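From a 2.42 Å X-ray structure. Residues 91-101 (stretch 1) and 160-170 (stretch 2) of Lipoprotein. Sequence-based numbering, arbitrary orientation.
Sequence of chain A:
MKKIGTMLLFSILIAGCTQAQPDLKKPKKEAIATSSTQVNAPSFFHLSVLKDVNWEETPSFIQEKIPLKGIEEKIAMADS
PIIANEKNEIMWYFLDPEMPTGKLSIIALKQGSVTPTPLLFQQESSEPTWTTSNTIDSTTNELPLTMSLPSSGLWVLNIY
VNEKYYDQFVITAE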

# COMPACT_ATOMS: atom_id res chain seq x y z
N MSE A 91 4.83 20.85 3.38
CA MSE A 91 5.75 21.22 2.34
C MSE A 91 7.09 20.49 2.48
O MSE A 91 7.70 20.46 3.56
N TRP A 92 7.53 19.86 1.40
CA TRP A 92 8.82 19.19 1.38
C TRP A 92 9.83 20.02 0.60
O TRP A 92 9.46 20.72 -0.35
N TYR A 93 11.09 19.96 1.02
CA TYR A 93 12.14 20.78 0.44
C TYR A 93 13.32 19.94 -0.03
O TYR A 93 13.86 19.13 0.74
N PHE A 94 13.73 20.16 -1.28
CA PHE A 94 14.82 19.41 -1.88
C PHE A 94 16.08 20.25 -1.91
O PHE A 94 16.35 20.94 -2.90
N LEU A 95 16.83 20.18 -0.82
CA LEU A 95 17.97 21.04 -0.55
C LEU A 95 19.17 20.63 -1.37
O LEU A 95 20.01 21.47 -1.74
N ASP A 96 19.27 19.34 -1.66
CA ASP A 96 20.38 18.81 -2.43
C ASP A 96 20.41 19.42 -3.84
O ASP A 96 19.47 19.25 -4.63
N PRO A 97 21.50 20.16 -4.15
CA PRO A 97 21.67 20.78 -5.47
C PRO A 97 21.86 19.74 -6.56
O PRO A 97 21.76 20.07 -7.74
N GLU A 98 22.15 18.50 -6.17
CA GLU A 98 22.25 17.41 -7.13
C GLU A 98 21.22 16.30 -6.84
O GLU A 98 21.51 15.12 -6.95
N MSE A 99 20.01 16.72 -6.48
CA MSE A 99 18.90 15.81 -6.23
C MSE A 99 18.68 14.96 -7.45
O MSE A 99 18.50 15.48 -8.55
N PRO A 100 18.65 13.63 -7.27
CA PRO A 100 18.44 12.71 -8.40
C PRO A 100 17.07 12.92 -9.02
O PRO A 100 16.14 13.36 -8.35
N THR A 101 16.94 12.58 -10.30
CA THR A 101 15.65 12.66 -10.98
C THR A 101 14.84 11.38 -10.76
O THR A 101 15.41 10.28 -10.76
N TYR A 160 13.08 7.23 -1.20
CA TYR A 160 13.65 6.69 -2.43
C TYR A 160 13.35 7.65 -3.56
O TYR A 160 12.34 8.35 -3.54
N VAL A 161 14.27 7.72 -4.51
CA VAL A 161 14.02 8.44 -5.74
C VAL A 161 14.35 7.52 -6.88
O VAL A 161 15.44 6.91 -6.90
N ASN A 162 13.40 7.41 -7.81
CA ASN A 162 13.56 6.51 -8.94
C ASN A 162 13.87 5.10 -8.44
O ASN A 162 14.66 4.38 -9.04
N GLU A 163 13.25 4.75 -7.30
CA GLU A 163 13.35 3.41 -6.69
C GLU A 163 14.70 3.10 -6.06
O GLU A 163 14.93 1.96 -5.65
N LYS A 164 15.56 4.11 -5.99
CA LYS A 164 16.88 3.98 -5.36
C LYS A 164 16.88 4.70 -4.01
O LYS A 164 16.39 5.83 -3.91
N TYR A 165 17.41 4.04 -2.98
CA TYR A 165 17.45 4.62 -1.64
C TYR A 165 18.16 5.98 -1.62
O TYR A 165 19.25 6.12 -2.18
N TYR A 166 17.54 6.96 -0.98
CA TYR A 166 18.11 8.30 -0.93
C TYR A 166 18.58 8.64 0.47
O TYR A 166 19.75 8.93 0.69
N ASP A 167 17.64 8.65 1.41
CA ASP A 167 17.95 8.87 2.80
C ASP A 167 16.78 8.46 3.69
O ASP A 167 15.78 7.90 3.22
N GLN A 168 16.91 8.74 4.98
CA GLN A 168 15.87 8.42 5.95
C GLN A 168 15.95 9.38 7.13
O GLN A 168 17.02 9.91 7.43
N PHE A 169 14.83 9.62 7.80
CA PHE A 169 14.86 10.34 9.07
C PHE A 169 13.63 10.04 9.91
O PHE A 169 12.64 9.52 9.41
N VAL A 170 13.71 10.36 11.20
CA VAL A 170 12.66 10.00 12.15
C VAL A 170 11.82 11.21 12.53
O VAL A 170 12.34 12.29 12.78

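The two stretches meet in a modest, mostly apolar side-chain contact, burying 376 Å² in total, that centres on the ring of Tyr166 and is tied by a single hydrogen bond to Asp96. No backbone hydrogen bond joins them; most of the contact runs from the loop after strand 91-94 to the hairpin whose type I' turn runs from Val161 to Lys164, and Trp92 adds a contact from the strand itself.

Tyr166 gives the most surface to the contact. Its CA-to-CB bond points toward stretch 1, and a t rotamer at chi1 (-178°) with chi2 of 73° brings the ring to Asp96 at its edge and to Met99 and Pro100, which lie on the same side of its plane. At its tip, Tyr166 OH donates a hydrogen bond to Asp96 OD2 at 2.8 Å, the carboxylate lying at the ring edge, near its plane. Asp96, also t at chi1, uses its other oxygen locally: Glu98 N donates to Asp96 OD1 at 2.7 Å, within the type I turn from Asp96 to Met99. One carboxylate thus both braces its own turn and anchors the tyrosine.

Met99, a selenomethionine, covers one face of the same ring. Its CA-to-CB bond points sideways, but the t, p, t sequence of chi angles brings the end of the chain nearer to stretch 2. Met99 CE stands 4.0 Å from the centroid of the Tyr166 ring and only 7° off its normal, a CH-pi contact, while Met99 SE approaches obliquely, 3.8 Å from Tyr166 CZ. The same methyl also reaches the hairpin, with Met99 CE 3.5 Å from Val161 CG2, so that one methyl touches both the aromatic face and the valine, in directions roughly at right angles.

Pro100 points toward stretch 2 and touches both of these partners. Pro100 CD lies 3.7 Å from Tyr166 CE1, and Pro100 CB lies 3.9 Å from Val161 CG1. Val161, t at chi1, therefore meets Met99 through CG2 and Pro100 through CG1. At Thr101 the CA-to-CB bond points away and the backbone makes the approach, with Thr101 O 3.6 Å from Val161 CG1 and 3.5 Å from Asn162 CB.

A separate aromatic contact forms farther along the strands. Trp92 (chi1 m) and Phe169 (chi1 p) both point toward the opposing stretch, and their long side chains span a backbone separation of 13.2 Å between Trp92 CA and Phe169 CA. They meet at their tips, Trp92 CH2 to Phe169 CZ at 3.9 Å, with ring planes inclined at 42° in an oblique arrangement. Both residues are buried.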

# COMPACT_ATOMS: atom_id res chain seq x y z
CB MSE A 91 5.91 22.74 2.30
CG MSE A 91 4.97 23.40 1.28
SE MSE A 91 5.73 23.21 -0.52
CE MSE A 91 7.55 23.41 0.15
CB TRP A 92 8.70 17.79 0.80
CG TRP A 92 8.19 16.82 1.79
CD1 TRP A 92 6.95 16.80 2.36
CD2 TRP A 92 8.91 15.71 2.35
NE1 TRP A 92 6.85 15.75 3.25
CE2 TRP A 92 8.04 15.06 3.26
CE3 TRP A 92 10.20 15.20 2.17
CZ2 TRP A 92 8.41 13.93 3.98
CZ3 TRP A 92 10.57 14.07 2.90
CH2 TRP A 92 9.68 13.44 3.79
CB TYR A 93 12.62 21.82 1.46
CG TYR A 93 11.56 22.79 1.92
CD1 TYR A 93 10.70 22.48 2.96
CD2 TYR A 93 11.43 24.04 1.32
CE1 TYR A 93 9.73 23.38 3.39
CE2 TYR A 93 10.47 24.94 1.73
CZ TYR A 93 9.62 24.61 2.77
OH TYR A 93 8.66 25.50 3.20
CB PHE A 94 14.41 18.94 -3.28
CG PHE A 94 13.10 18.22 -3.29
CD1 PHE A 94 12.99 16.96 -2.75
CD2 PHE A 94 11.97 18.84 -3.80
CE1 PHE A 94 11.78 16.31 -2.72
CE2 PHE A 94 10.76 18.19 -3.78
CZ PHE A 94 10.66 16.93 -3.24
CB LEU A 95 18.32 20.99 0.94
CG LEU A 95 17.12 21.09 1.89
CD1 LEU A 95 17.54 20.84 3.32
CD2 LEU A 95 16.47 22.47 1.77
CB ASP A 96 20.25 17.29 -2.48
CG ASP A 96 21.44 16.61 -3.12
OD1 ASP A 96 22.30 17.29 -3.72
OD2 ASP A 96 21.50 15.36 -3.04
CB PRO A 97 22.95 21.62 -5.30
CG PRO A 97 23.67 21.02 -4.16
CD PRO A 97 22.60 20.49 -3.23
CB GLU A 98 23.67 16.84 -7.16
CG GLU A 98 24.62 17.68 -8.00
CD GLU A 98 26.08 17.33 -7.76
OE1 GLU A 98 26.41 16.13 -7.75
OE2 GLU A 98 26.89 18.26 -7.59
CB MSE A 99 17.62 16.59 -5.96
CG MSE A 99 16.48 15.71 -5.48
SE MSE A 99 16.65 15.35 -3.59
CE MSE A 99 15.49 13.83 -3.57
CB PRO A 100 18.51 11.33 -7.76
CG PRO A 100 19.15 11.54 -6.43
CD PRO A 100 18.76 12.91 -5.99
CB THR A 101 15.86 12.84 -12.49
OG1 THR A 101 16.66 13.99 -12.74
CG2 THR A 101 14.52 12.96 -13.23
CB TYR A 160 13.05 5.31 -2.75
CG TYR A 160 13.24 4.31 -1.63
CD1 TYR A 160 14.19 3.29 -1.74
CD2 TYR A 160 12.48 4.39 -0.46
CE1 TYR A 160 14.38 2.38 -0.70
CE2 TYR A 160 12.67 3.48 0.58
CZ TYR A 160 13.62 2.48 0.45
OH TYR A 160 13.79 1.59 1.49
CB VAL A 161 14.87 9.72 -5.84
CG1 VAL A 161 14.75 10.35 -7.23
CG2 VAL A 161 14.48 10.69 -4.73
CB ASN A 162 14.65 7.00 -9.89
CG ASN A 162 14.49 6.45 -11.29
OD1 ASN A 162 13.39 6.06 -11.68
ND2 ASN A 162 15.58 6.41 -12.05
CB GLU A 163 12.95 2.30 -7.68
CG GLU A 163 11.55 2.49 -8.20
CD GLU A 163 10.97 1.23 -8.82
OE1 GLU A 163 11.72 0.22 -8.94
OE2 GLU A 163 9.76 1.24 -9.17
CB LYS A 164 17.94 4.57 -6.27
CG LYS A 164 19.36 4.57 -5.71
CD LYS A 164 20.29 5.23 -6.72
CE LYS A 164 21.67 5.43 -6.16
NZ LYS A 164 22.40 4.14 -6.05
CB TYR A 165 18.12 3.66 -0.66
CG TYR A 165 18.21 4.19 0.75
CD1 TYR A 165 17.14 4.06 1.63
CD2 TYR A 165 19.35 4.83 1.21
CE1 TYR A 165 17.21 4.55 2.93
CE2 TYR A 165 19.43 5.32 2.51
CZ TYR A 165 18.36 5.19 3.36
OH TYR A 165 18.44 5.68 4.65
CB TYR A 166 17.11 9.36 -1.41
CG TYR A 166 17.72 10.74 -1.40
CD1 TYR A 166 18.65 11.10 -2.35
CD2 TYR A 166 17.40 11.66 -0.41
CE1 TYR A 166 19.24 12.35 -2.35
CE2 TYR A 166 17.98 12.92 -0.39
CZ TYR A 166 18.90 13.25 -1.37
OH TYR A 166 19.49 14.49 -1.37
CB ASP A 167 18.32 10.33 3.05
CG ASP A 167 19.47 10.47 4.05
OD1 ASP A 167 19.50 9.66 5.00
OD2 ASP A 167 20.35 11.36 3.87
CB GLN A 168 16.03 6.98 6.42
CG GLN A 168 17.19 6.77 7.39
CD GLN A 168 17.48 5.30 7.66
OE1 GLN A 168 18.48 4.97 8.29
NE2 GLN A 168 16.62 4.41 7.16
CB PHE A 169 15.12 11.85 8.90
CG PHE A 169 14.04 12.58 8.16
CD1 PHE A 169 12.97 13.15 8.84
CD2 PHE A 169 14.10 12.72 6.79
CE1 PHE A 169 11.97 13.83 8.16
CE2 PHE A 169 13.10 13.39 6.10
CZ PHE A 169 12.04 13.95 6.79
CB VAL A 170 13.27 9.36 13.41
CG1 VAL A 170 12.23 9.17 14.49
CG2 VAL A 170 13.90 8.02 13.06